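Local coordinates for DNA-binding protein reb1 (Schizosaccharomyces pombe, PDB 5EYB) that binds specific sites in ribosomal DNA and upstream of many RNA polymerase II genes, and has a role in terminating transcription by RNA polymerase I, at residues T262-R265 with L266-R269; D209-D213 with V214-G218; G119-E122 with Y123-C126; S150-D153 with A154-Y158. All coordinates share one frame; numbering follows the deposited sequence.

Interaction 1: residues T262-R265 with L266-R269; sequences TRTR and LQCR. With nucleotides of chain B; nucleotides of chain C.
Arg269 N donates to Arg265 O at 2.9 Å, the shortest bond joining the two segments, within the first turn of the DNA-reading helix of the second Myb repeat. This helix, 265-275, follows helix 253-260 in the predicted helix-turn-helix, and a capping box secures its start. At the N-cap, Thr264 has OG1 between its backbone N and carbonyl carbon (chi1 72°), which lets it receive Gln267 N at 3.2 Å. The return bond runs from Thr264 N to Gln267 OE1, 3.1 Å long and nearly straight at 169°, in the carbonyl plane on a lone pair. Cys268 N then closes onto Thr264 O, completing the grip on the cap residue.

The box also serves the DNA. The cap holds Gln267 OE1, which probably limits rotation of the amide and leaves Gln267 NE2 facing OP1 of DT11 of chain C, 2.7 Å away in a bent bond. The Gln267 amide also meets Arg263, whose CD lies beside OE1; the guanidinium itself is engaged elsewhere, by Asn224 O and Glu230 and through a cation-pi contact with Trp226.

Arg265 carries the base reading. Its chain runs extended alongside Leu266, which points the same way and sets CG over the centre of one guanidinium face. Arg265 NH1 donates to N7 of DG14 of chain B at 3.0 Å and Arg265 NH2 to O6, the two-pronged pairing of arginine with the major-groove edge of guanine. Farther along that strand, Leu266 CD1 stands 3.4 Å from O4 of DT15 of chain B.

Interaction 2: residues D209-D213 with V214-G218; sequences DRWRD and VVRFG. With nucleotides of chain B; nucleotides of chain C.
Arg210 O receives Val215 N at 2.9 Å in a straight bond, five residues on, and Val214 N only weakly. Trp211 O likewise accepts from Arg216 N at 2.8 Å. Such i+5 bonds mark a widened, pi-type turn as helix 204-215, the DNA-reading helix of the first Myb repeat, gives way to a type I beta turn from Val215 to Gly218.

Carbon contacts run alongside: Arg216 CB forms a CH-pi contact over one face of the Trp211 ring, while Val215 CG1, four residues on, packs against Trp211 CE3. Val214 CG2 lies over one face of the Arg210 guanidinium, whose NH1 is paired with Asp179.

Charged groups gather on the DNA side. Arg212 NH2 donates to O6 of DG13 of chain B at 2.8 Å and NH1 to N7, bonds that orient the guanidinium. Arg212 NH2 also forms salt bridges with Asp213 OD2, adding a weak hydrogen bond, and with Asp209 OD1, out of the guanidinium plane and acting by charge alone. Asp213 OD1 pairs with Arg265. These carboxylates would partly offset the arginine's charge. Asp209 and Arg212 address both strands, a cytosine amino group (DC15 of chain C) and a guanine edge.

Interaction 3: residues G119-E122 with Y123-C126; sequences GWSE and YQFC
Ser121 and Gln124 exchange two bonds in a capping box at the start of helix 122-129. Ser121 sits at the N-cap, and its OG accepts from Gln124 N at 3.2 Å, nearly straight at 164°. In return Ser121 N donates to Gln124 OE1 at 3.3 Å, in the carbonyl plane and on a lone pair. The side chain of Gln124 can make this return because CG lies beside its own backbone N (chi1 -81°) and the chain beyond is extended, which carries the amide back over the cap.

Ordinary helical bonding begins immediately behind the box: Phe125 N binds Ser121 O at 3.0 Å, and Cys126 N binds Glu122 O.

Around this core stands Trp120, crossing Gln124 at about a right angle, with ring and amide planes 59° apart. The indole also rests on Thr137 and Ile138, tying the cap to helix 136-147 within the Myb-associated domain. Phe125 sends its ring inward, meeting Phe141 and Tyr165 edge-to-face, so the first turn is joined to the domain core as well as closed by its own cap. Where the indole passes the helix, Trp120 CE3 comes to 4.2 Å from Phe125 CA.

Interaction 4: residues S150-D153 with A154-Y158; sequences SHRD and AKSIY. With nucleotides of chain B; nucleotides of chain C.
Arg152 and Ser156 are brought together by their torsions: Arg152 leaves the backbone with CG anti to N (chi1 -173°) and then bends at chi3, while Ser156 also holds OG anti to N (chi1 172°). As a result Arg152 CD lies against Ser156 OG, and Arg152 NH1 donates to that oxygen weakly, at 3.3 Å. Ser156 OG in turn donates a hydrogen bond to OP2 of DT17 of chain C at 2.7 Å. Here a helix start from the Myb-associated domain touches DNA directly, and an arginine in the preceding loop stands behind the serine that grips the phosphate.

Arg152 has stronger partners than Ser156. Gly97 O takes NH1, Asp98 O and Glu103 take NH2, and Phe99 lies against the group in a cation-pi contact, so several parts of the fold set its position.

Asp153 occupies the N-cap of helix 154-164. Its backbone O accepts weak bonds from Ser156 N and Ile157 N, and its carboxylate runs beside Lys155, Asp153 OD2 reaching CB at 3.3 Å. From there the lysine bends at chi2 and carries Lys155 NZ to N7 of DG8 of chain B, 3.0 Å off, with a weaker bond to O6 of the same base. Tyr158 adds a hydroxyl bond from OH to OP2 of that nucleotide at 2.8 Å, the oxygen lying in the plane of the ring.

One helical turn thus combines phosphate grips on both strands with base contacts made chiefly by Lys155. The phosphate bonds would anchor the backbones, whereas the lysine is placed to contribute to sequence reading, consistent with its guanine bonds.

In the fold
Interactions 1 and 2 belong to the two Myb repeats yet touch, their centres 11 Å apart. Thr264 CG2 packs on Asp213 O at 3.3 Å, so the cap of one DNA-reading helix rests on the end of the other. The Asp213 carboxylate meets arginines of both repeats, which address neighbouring guanines of chain B; with Arg212 NH2 and Arg265 NH2 only 3.0 Å apart, it probably eases their like charges. Interactions 3 and 4 share a Myb-associated domain, centres 22 Å apart. Interaction 4 binds DNA, whereas the nearest atom of 119-126 is about 9 Å from it. Interactions 2 and 4, centres 30 Å apart, engage different nucleotides of the same strands, DC15 and DT17 on chain C lying only two positions apart.

Interaction 1: residues T262-R265 with L266-R269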
# COMPACT_ATOMS: atom_id res chain seq x y z
N THR A 262 -17.02 5.88 -5.22
CA THR A 262 -17.09 4.47 -5.57
C THR A 262 -15.76 3.75 -5.37
O THR A 262 -15.68 2.53 -5.50
CB THR A 262 -17.54 4.28 -7.03
OG1 THR A 262 -16.66 4.99 -7.90
CG2 THR A 262 -18.96 4.81 -7.22
N ARG A 263 -14.71 4.51 -5.06
CA ARG A 263 -13.37 3.95 -4.88
C ARG A 263 -12.67 4.56 -3.67
O ARG A 263 -12.91 5.72 -3.32
CB ARG A 263 -12.53 4.17 -6.14
CG ARG A 263 -13.13 3.61 -7.42
CD ARG A 263 -12.97 2.10 -7.49
NE ARG A 263 -13.48 1.57 -8.75
CZ ARG A 263 -13.39 0.29 -9.11
NH1 ARG A 263 -12.81 -0.59 -8.30
NH2 ARG A 263 -13.88 -0.11 -10.27
N THR A 264 -11.80 3.79 -3.02
CA THR A 264 -11.05 4.27 -1.86
C THR A 264 -9.97 5.26 -2.28
O THR A 264 -9.69 5.43 -3.46
CB THR A 264 -10.38 3.11 -1.09
OG1 THR A 264 -9.29 2.59 -1.86
CG2 THR A 264 -11.38 2.00 -0.82
N ARG A 265 -9.35 5.91 -1.30
CA ARG A 265 -8.32 6.90 -1.59
C ARG A 265 -7.10 6.26 -2.25
O ARG A 265 -6.51 6.84 -3.16
CB ARG A 265 -7.90 7.64 -0.31
CG ARG A 265 -7.26 6.74 0.73
CD ARG A 265 -6.80 7.48 1.98
NE ARG A 265 -6.27 6.51 2.93
CZ ARG A 265 -4.98 6.22 3.06
NH1 ARG A 265 -4.07 6.85 2.32
NH2 ARG A 265 -4.59 5.31 3.94
N LEU A 266 -6.75 5.05 -1.82
CA LEU A 266 -5.57 4.37 -2.34
C LEU A 266 -5.83 3.84 -3.75
O LEU A 266 -4.93 3.82 -4.59
CB LEU A 266 -5.14 3.24 -1.42
CG LEU A 266 -4.57 3.67 -0.07
CD1 LEU A 266 -4.15 2.46 0.75
CD2 LEU A 266 -3.39 4.61 -0.27
N GLN A 267 -7.07 3.42 -3.99
CA GLN A 267 -7.47 2.98 -5.32
C GLN A 267 -7.41 4.14 -6.31
O GLN A 267 -6.96 3.97 -7.44
CB GLN A 267 -8.88 2.39 -5.29
CG GLN A 267 -8.97 0.99 -4.73
CD GLN A 267 -10.37 0.43 -4.82
OE1 GLN A 267 -11.33 1.06 -4.38
NE2 GLN A 267 -10.50 -0.76 -5.40
N CYS A 268 -7.86 5.31 -5.86
CA CYS A 268 -7.82 6.50 -6.70
C CYS A 268 -6.38 6.92 -6.95
O CYS A 268 -6.00 7.22 -8.07
CB CYS A 268 -8.59 7.65 -6.04
SG CYS A 268 -10.37 7.37 -5.88
N ARG A 269 -5.60 6.92 -5.88
CA ARG A 269 -4.19 7.28 -5.95
C ARG A 269 -3.47 6.37 -6.93
O ARG A 269 -2.64 6.83 -7.72
CB ARG A 269 -3.54 7.20 -4.57
CG ARG A 269 -2.07 7.59 -4.56
CD ARG A 269 -1.47 7.41 -3.17
NE ARG A 269 -0.03 7.65 -3.18
CZ ARG A 269 0.88 6.73 -3.48
NH1 ARG A 269 0.51 5.50 -3.80
NH2 ARG A 269 2.17 7.05 -3.46
P DG B 14 1.96 11.12 0.38
OP1 DG B 14 3.12 11.87 -0.15
OP2 DG B 14 0.72 11.01 -0.43
O5' DG B 14 2.42 9.65 0.76
C5' DG B 14 3.37 9.45 1.79
C4' DG B 14 3.68 7.98 1.96
O4' DG B 14 2.69 7.36 2.81
C3' DG B 14 3.71 7.17 0.66
O3' DG B 14 4.84 6.33 0.66
C2' DG B 14 2.42 6.35 0.74
C1' DG B 14 2.31 6.14 2.24
N9 DG B 14 0.97 5.80 2.69
C8 DG B 14 -0.21 6.43 2.35
N7 DG B 14 -1.26 5.90 2.92
C5 DG B 14 -0.75 4.85 3.68
C6 DG B 14 -1.42 3.92 4.51
O6 DG B 14 -2.63 3.84 4.74
N1 DG B 14 -0.53 3.03 5.09
C2 DG B 14 0.83 3.03 4.90
N2 DG B 14 1.53 2.09 5.55
N3 DG B 14 1.47 3.90 4.13
C4 DG B 14 0.62 4.78 3.55
P DT C 11 -7.52 -1.82 -7.29
OP1 DT C 11 -8.98 -1.64 -7.48
OP2 DT C 11 -6.64 -0.63 -7.33
O5' DT C 11 -7.28 -2.59 -5.92
C5' DT C 11 -7.79 -3.91 -5.77
C4' DT C 11 -7.42 -4.49 -4.42
O4' DT C 11 -5.99 -4.68 -4.33
C3' DT C 11 -7.83 -3.64 -3.21
O3' DT C 11 -8.58 -4.44 -2.30
C2' DT C 11 -6.49 -3.19 -2.61
C1' DT C 11 -5.54 -4.28 -3.07
N1 DT C 11 -4.11 -3.83 -3.21
C2 DT C 11 -3.16 -4.33 -2.35
O2 DT C 11 -3.40 -5.12 -1.46
N3 DT C 11 -1.89 -3.86 -2.57
C4 DT C 11 -1.49 -2.98 -3.55
O4 DT C 11 -0.32 -2.62 -3.67
C5 DT C 11 -2.54 -2.50 -4.42
C7 DT C 11 -2.22 -1.53 -5.52
C6 DT C 11 -3.78 -2.95 -4.21
P DT B 15 5.41 5.71 -0.71
OP1 DT B 15 6.58 6.51 -1.11
OP2 DT B 15 4.29 5.52 -1.66
O5' DT B 15 5.93 4.27 -0.25
C5' DT B 15 6.64 4.15 0.96
C4' DT B 15 6.47 2.76 1.56
O4' DT B 15 5.11 2.60 2.04
C3' DT B 15 6.72 1.60 0.60
O3' DT B 15 7.34 0.54 1.29
C2' DT B 15 5.30 1.21 0.19
C1' DT B 15 4.59 1.41 1.51
N1 DT B 15 3.12 1.55 1.37
C2 DT B 15 2.30 0.80 2.19
O2 DT B 15 2.72 0.03 3.03
N3 DT B 15 0.96 0.99 1.98
C4 DT B 15 0.37 1.84 1.06
O4 DT B 15 -0.84 1.94 0.95
C5 DT B 15 1.29 2.59 0.23
C7 DT B 15 0.77 3.54 -0.81
C6 DT B 15 2.61 2.41 0.43

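Interaction 2: residues D209-D213 with V214-G218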
# COMPACT_ATOMS: atom_id res chain seq x y z
N ASP A 209 -9.29 4.15 10.30
CA ASP A 209 -8.91 3.50 9.06
C ASP A 209 -10.05 2.63 8.51
O ASP A 209 -10.35 2.68 7.32
CB ASP A 209 -7.64 2.66 9.25
CG ASP A 209 -6.43 3.50 9.62
OD1 ASP A 209 -6.41 4.72 9.31
OD2 ASP A 209 -5.48 2.95 10.22
N ARG A 210 -10.69 1.86 9.39
CA ARG A 210 -11.82 1.04 8.98
C ARG A 210 -12.94 1.89 8.41
O ARG A 210 -13.57 1.51 7.42
CB ARG A 210 -12.36 0.22 10.15
CG ARG A 210 -12.24 -1.27 9.96
CD ARG A 210 -13.02 -1.76 8.75
NE ARG A 210 -12.44 -3.00 8.24
CZ ARG A 210 -13.05 -3.83 7.40
NH1 ARG A 210 -14.28 -3.57 6.99
NH2 ARG A 210 -12.43 -4.93 6.99
N TRP A 211 -13.18 3.04 9.02
CA TRP A 211 -14.21 3.95 8.55
C TRP A 211 -13.81 4.63 7.24
O TRP A 211 -14.51 4.51 6.24
CB TRP A 211 -14.53 5.01 9.61
CG TRP A 211 -15.47 6.07 9.12
CD1 TRP A 211 -15.14 7.31 8.65
CD2 TRP A 211 -16.90 5.98 9.05
NE1 TRP A 211 -16.27 7.99 8.29
CE2 TRP A 211 -17.36 7.20 8.52
CE3 TRP A 211 -17.83 4.99 9.38
CZ2 TRP A 211 -18.72 7.46 8.32
CZ3 TRP A 211 -19.17 5.25 9.17
CH2 TRP A 211 -19.60 6.47 8.65
N ARG A 212 -12.67 5.32 7.25
CA ARG A 212 -12.23 6.10 6.09
C ARG A 212 -12.04 5.25 4.83
O ARG A 212 -12.40 5.68 3.73
CB ARG A 212 -10.93 6.84 6.40
CG ARG A 212 -10.39 7.63 5.21
CD ARG A 212 -9.01 8.18 5.48
NE ARG A 212 -8.04 7.13 5.76
CZ ARG A 212 -6.78 7.35 6.11
NH1 ARG A 212 -6.32 8.59 6.22
NH2 ARG A 212 -5.97 6.32 6.35
N ASP A 213 -11.48 4.06 4.99
CA ASP A 213 -11.09 3.27 3.84
C ASP A 213 -12.05 2.14 3.48
O ASP A 213 -11.89 1.50 2.44
CB ASP A 213 -9.69 2.69 4.06
CG ASP A 213 -8.61 3.75 4.04
OD1 ASP A 213 -8.69 4.67 3.21
OD2 ASP A 213 -7.67 3.67 4.87
N VAL A 214 -13.05 1.88 4.32
CA VAL A 214 -13.98 0.79 4.04
C VAL A 214 -15.45 1.14 4.31
O VAL A 214 -16.27 1.17 3.40
CB VAL A 214 -13.65 -0.48 4.85
CG1 VAL A 214 -14.69 -1.55 4.58
CG2 VAL A 214 -12.25 -0.99 4.52
N VAL A 215 -15.77 1.40 5.58
CA VAL A 215 -17.15 1.51 6.02
C VAL A 215 -17.85 2.81 5.56
O VAL A 215 -19.05 2.80 5.30
CB VAL A 215 -17.24 1.38 7.55
CG1 VAL A 215 -18.69 1.44 8.03
CG2 VAL A 215 -16.59 0.08 8.00
N ARG A 216 -17.10 3.90 5.45
CA ARG A 216 -17.68 5.18 5.02
C ARG A 216 -18.40 5.07 3.68
O ARG A 216 -19.43 5.71 3.46
CB ARG A 216 -16.61 6.28 4.92
CG ARG A 216 -17.17 7.65 4.57
CD ARG A 216 -16.10 8.73 4.47
NE ARG A 216 -16.68 10.07 4.38
CZ ARG A 216 -16.94 10.85 5.43
NH1 ARG A 216 -16.66 10.43 6.65
NH2 ARG A 216 -17.47 12.05 5.25
N PHE A 217 -17.87 4.24 2.80
CA PHE A 217 -18.41 4.10 1.45
C PHE A 217 -19.72 3.31 1.46
O PHE A 217 -20.54 3.46 0.55
CB PHE A 217 -17.39 3.43 0.53
CG PHE A 217 -16.18 4.27 0.28
CD1 PHE A 217 -16.15 5.19 -0.75
CD2 PHE A 217 -15.06 4.15 1.09
CE1 PHE A 217 -15.04 5.96 -0.99
CE2 PHE A 217 -13.94 4.92 0.86
CZ PHE A 217 -13.92 5.83 -0.18
N GLY A 218 -19.89 2.47 2.47
CA GLY A 218 -21.08 1.64 2.58
C GLY A 218 -21.11 0.57 1.50
O GLY A 218 -20.20 -0.25 1.40
P DG B 13 -2.69 14.98 2.32
OP1 DG B 13 -1.94 16.06 1.63
OP2 DG B 13 -3.93 14.45 1.73
O5' DG B 13 -1.71 13.74 2.58
C5' DG B 13 -0.57 13.91 3.40
C4' DG B 13 0.19 12.61 3.56
O4' DG B 13 -0.46 11.78 4.54
C3' DG B 13 0.28 11.75 2.29
O3' DG B 13 1.60 11.78 1.80
C2' DG B 13 -0.12 10.34 2.75
C1' DG B 13 -0.14 10.45 4.27
N9 DG B 13 -1.14 9.60 4.90
C8 DG B 13 -2.51 9.80 4.92
N7 DG B 13 -3.16 8.87 5.56
C5 DG B 13 -2.17 8.01 6.01
C6 DG B 13 -2.27 6.82 6.77
O6 DG B 13 -3.29 6.27 7.21
N1 DG B 13 -1.02 6.25 7.01
C2 DG B 13 0.17 6.76 6.57
N2 DG B 13 1.26 6.07 6.90
N3 DG B 13 0.29 7.87 5.86
C4 DG B 13 -0.92 8.44 5.62
P DC C 15 1.28 -2.16 13.00
OP1 DC C 15 2.17 -2.95 13.88
OP2 DC C 15 -0.08 -1.79 13.46
O5' DC C 15 2.01 -0.80 12.60
C5' DC C 15 3.17 -0.83 11.79
C4' DC C 15 3.40 0.51 11.13
O4' DC C 15 2.31 0.79 10.25
C3' DC C 15 3.45 1.69 12.09
O3' DC C 15 4.81 1.93 12.45
C2' DC C 15 2.86 2.85 11.27
C1' DC C 15 2.27 2.18 10.03
N1 DC C 15 0.87 2.57 9.76
C2 DC C 15 0.60 3.57 8.83
O2 DC C 15 1.54 4.13 8.25
N3 DC C 15 -0.69 3.92 8.59
C4 DC C 15 -1.68 3.30 9.23
N4 DC C 15 -2.93 3.67 8.96
C5 DC C 15 -1.42 2.27 10.18
C6 DC C 15 -0.15 1.94 10.41

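Interaction 3: residues G119-E122 with Y123-C126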
# COMPACT_ATOMS: atom_id res chain seq x y z
N GLY A 119 6.94 -2.14 39.49
CA GLY A 119 6.16 -3.37 39.58
C GLY A 119 4.87 -3.36 38.79
O GLY A 119 3.79 -3.55 39.34
N TRP A 120 4.99 -3.15 37.48
CA TRP A 120 3.82 -3.18 36.61
C TRP A 120 3.87 -4.37 35.67
O TRP A 120 4.94 -4.93 35.40
CB TRP A 120 3.72 -1.89 35.80
CG TRP A 120 3.34 -0.68 36.60
CD1 TRP A 120 3.14 -0.62 37.95
CD2 TRP A 120 3.12 0.64 36.10
NE1 TRP A 120 2.81 0.66 38.32
CE2 TRP A 120 2.79 1.46 37.21
CE3 TRP A 120 3.17 1.22 34.83
CZ2 TRP A 120 2.51 2.82 37.07
CZ3 TRP A 120 2.90 2.57 34.70
CH2 TRP A 120 2.57 3.36 35.82
N SER A 121 2.71 -4.77 35.17
CA SER A 121 2.62 -5.72 34.08
C SER A 121 2.60 -4.94 32.78
O SER A 121 2.35 -3.73 32.79
CB SER A 121 1.38 -6.60 34.21
OG SER A 121 0.20 -5.82 34.15
N GLU A 122 2.85 -5.61 31.66
CA GLU A 122 2.85 -4.92 30.37
C GLU A 122 1.45 -4.41 30.04
O GLU A 122 1.30 -3.42 29.33
CB GLU A 122 3.37 -5.84 29.26
CG GLU A 122 3.56 -5.14 27.92
CD GLU A 122 4.28 -6.00 26.90
OE1 GLU A 122 5.34 -6.56 27.23
OE2 GLU A 122 3.78 -6.10 25.76
N TYR A 123 0.44 -5.09 30.55
CA TYR A 123 -0.93 -4.64 30.37
C TYR A 123 -1.16 -3.33 31.11
O TYR A 123 -1.70 -2.38 30.56
CB TYR A 123 -1.93 -5.70 30.84
CG TYR A 123 -3.37 -5.33 30.59
CD1 TYR A 123 -3.89 -5.35 29.30
CD2 TYR A 123 -4.21 -4.95 31.63
CE1 TYR A 123 -5.21 -5.00 29.05
CE2 TYR A 123 -5.53 -4.61 31.39
CZ TYR A 123 -6.03 -4.63 30.10
OH TYR A 123 -7.34 -4.29 29.87
N GLN A 124 -0.72 -3.28 32.37
CA GLN A 124 -0.82 -2.06 33.17
C GLN A 124 -0.07 -0.91 32.51
O GLN A 124 -0.51 0.24 32.57
CB GLN A 124 -0.28 -2.30 34.58
CG GLN A 124 -1.26 -2.97 35.52
CD GLN A 124 -0.72 -3.12 36.93
OE1 GLN A 124 0.43 -3.52 37.12
NE2 GLN A 124 -1.54 -2.80 37.92
N PHE A 125 1.05 -1.23 31.88
CA PHE A 125 1.84 -0.24 31.17
C PHE A 125 1.04 0.39 30.02
O PHE A 125 1.03 1.61 29.87
CB PHE A 125 3.13 -0.86 30.63
CG PHE A 125 3.96 0.07 29.79
CD1 PHE A 125 4.72 1.06 30.39
CD2 PHE A 125 3.97 -0.04 28.41
CE1 PHE A 125 5.49 1.92 29.62
CE2 PHE A 125 4.74 0.82 27.64
CZ PHE A 125 5.49 1.80 28.25
N CYS A 126 0.38 -0.44 29.23
CA CYS A 126 -0.37 0.03 28.08
C CYS A 126 -1.56 0.90 28.48
O CYS A 126 -1.85 1.90 27.81
CB CYS A 126 -0.86 -1.15 27.24
SG CYS A 126 0.45 -2.17 26.54

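Interaction 4: residues S150-D153 with A154-Y158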
# COMPACT_ATOMS: atom_id res chain seq x y z
N SER A 150 17.98 10.24 20.38
CA SER A 150 18.05 11.68 20.16
C SER A 150 18.02 12.05 18.69
O SER A 150 17.73 13.19 18.33
CB SER A 150 19.30 12.25 20.83
OG SER A 150 20.43 11.48 20.50
N HIS A 151 18.33 11.08 17.84
CA HIS A 151 18.38 11.30 16.40
C HIS A 151 16.99 11.48 15.81
O HIS A 151 16.78 12.26 14.89
CB HIS A 151 19.09 10.13 15.72
CG HIS A 151 18.47 8.80 16.02
ND1 HIS A 151 18.83 8.04 17.12
CD2 HIS A 151 17.50 8.10 15.38
CE1 HIS A 151 18.12 6.93 17.14
NE2 HIS A 151 17.30 6.94 16.10
N ARG A 152 16.03 10.74 16.35
CA ARG A 152 14.66 10.81 15.86
C ARG A 152 13.84 11.80 16.67
O ARG A 152 14.04 11.93 17.88
CB ARG A 152 14.01 9.43 15.90
CG ARG A 152 12.65 9.36 15.26
CD ARG A 152 12.01 8.01 15.49
NE ARG A 152 12.67 6.94 14.75
CZ ARG A 152 12.26 6.51 13.56
NH1 ARG A 152 11.20 7.04 12.99
NH2 ARG A 152 12.92 5.53 12.94
N ASP A 153 12.94 12.51 16.00
CA ASP A 153 12.04 13.46 16.65
C ASP A 153 11.27 12.79 17.78
O ASP A 153 10.81 11.65 17.64
CB ASP A 153 11.07 14.07 15.63
CG ASP A 153 10.03 14.96 16.29
OD1 ASP A 153 10.39 15.67 17.25
OD2 ASP A 153 8.87 14.95 15.84
N ALA A 154 11.13 13.49 18.89
CA ALA A 154 10.53 12.93 20.09
C ALA A 154 9.06 12.58 19.89
O ALA A 154 8.53 11.70 20.56
CB ALA A 154 10.69 13.88 21.26
N LYS A 155 8.40 13.27 18.96
CA LYS A 155 6.99 13.04 18.69
C LYS A 155 6.78 11.73 17.93
O LYS A 155 5.77 11.05 18.10
CB LYS A 155 6.40 14.20 17.89
CG LYS A 155 4.88 14.27 17.92
CD LYS A 155 4.38 14.43 19.35
CE LYS A 155 2.87 14.66 19.40
NZ LYS A 155 2.41 14.97 20.78
N SER A 156 7.75 11.39 17.09
CA SER A 156 7.73 10.14 16.34
C SER A 156 7.78 8.96 17.30
O SER A 156 7.05 7.98 17.15
CB SER A 156 8.90 10.08 15.36
OG SER A 156 9.00 8.80 14.76
N ILE A 157 8.67 9.07 18.29
CA ILE A 157 8.84 8.04 19.30
C ILE A 157 7.58 7.92 20.16
O ILE A 157 7.16 6.82 20.52
CB ILE A 157 10.05 8.34 20.20
CG1 ILE A 157 11.28 8.66 19.33
CG2 ILE A 157 10.34 7.18 21.14
CD1 ILE A 157 12.47 9.15 20.11
N TYR A 158 6.98 9.06 20.48
CA TYR A 158 5.76 9.11 21.27
C TYR A 158 4.60 8.37 20.58
O TYR A 158 3.89 7.59 21.22
CB TYR A 158 5.38 10.56 21.56
CG TYR A 158 3.98 10.75 22.12
CD1 TYR A 158 3.71 10.56 23.47
CD2 TYR A 158 2.93 11.14 21.30
CE1 TYR A 158 2.45 10.74 23.98
CE2 TYR A 158 1.66 11.33 21.80
CZ TYR A 158 1.42 11.13 23.14
OH TYR A 158 0.15 11.31 23.64
P DG B 8 -0.70 11.91 27.16
OP1 DG B 8 -1.42 11.50 28.38
OP2 DG B 8 0.09 10.93 26.39
O5' DG B 8 -1.75 12.58 26.16
C5' DG B 8 -2.56 13.65 26.61
C4' DG B 8 -3.75 13.87 25.69
O4' DG B 8 -3.43 14.87 24.70
C3' DG B 8 -4.24 12.65 24.93
O3' DG B 8 -5.67 12.68 24.87
C2' DG B 8 -3.61 12.82 23.55
C1' DG B 8 -3.59 14.34 23.40
N9 DG B 8 -2.48 14.84 22.58
C8 DG B 8 -1.15 14.50 22.69
N7 DG B 8 -0.38 15.13 21.85
C5 DG B 8 -1.25 15.95 21.14
C6 DG B 8 -1.00 16.86 20.09
O6 DG B 8 0.09 17.14 19.56
N1 DG B 8 -2.16 17.48 19.65
C2 DG B 8 -3.41 17.25 20.15
N2 DG B 8 -4.41 17.95 19.60
N3 DG B 8 -3.67 16.40 21.14
C4 DG B 8 -2.55 15.78 21.58
P DT C 17 7.32 9.26 11.57
OP1 DT C 17 8.72 9.59 11.21
OP2 DT C 17 6.93 9.19 13.00
O5' DT C 17 6.37 10.32 10.86
C5' DT C 17 6.42 10.49 9.46
C4' DT C 17 5.66 11.73 9.05
O4' DT C 17 4.23 11.52 9.25
C3' DT C 17 6.00 13.00 9.83
O3' DT C 17 5.99 14.11 8.94
C2' DT C 17 4.87 13.10 10.85
C1' DT C 17 3.70 12.55 10.05
N1 DT C 17 2.61 11.97 10.89
C2 DT C 17 1.33 12.47 10.77
O2 DT C 17 1.04 13.39 10.02
N3 DT C 17 0.40 11.86 11.57
C4 DT C 17 0.61 10.82 12.45
O4 DT C 17 -0.30 10.34 13.12
C5 DT C 17 1.96 10.33 12.52
C7 DT C 17 2.31 9.20 13.45
C6 DT C 17 2.89 10.92 11.75
P DG B 7 5.77 14.12 25.83
OP1 DG B 7 6.59 13.11 26.53
OP2 DG B 7 5.87 14.23 24.35
O5' DG B 7 4.23 13.86 26.18
C5' DG B 7 3.77 14.09 27.51
C4' DG B 7 2.30 14.44 27.51
O4' DG B 7 2.12 15.73 26.87
C3' DG B 7 1.39 13.45 26.78
O3' DG B 7 0.26 13.13 27.57
C2' DG B 7 0.99 14.19 25.51
C1' DG B 7 1.08 15.65 25.92
N9 DG B 7 1.42 16.52 24.80
C8 DG B 7 2.64 16.62 24.18
N7 DG B 7 2.64 17.46 23.18
C5 DG B 7 1.34 17.94 23.14
C6 DG B 7 0.74 18.89 22.27
O6 DG B 7 1.27 19.50 21.33
N1 DG B 7 -0.60 19.09 22.57
C2 DG B 7 -1.28 18.46 23.58
N2 DG B 7 -2.58 18.78 23.72
N3 DG B 7 -0.74 17.57 24.41
C4 DG B 7 0.57 17.36 24.13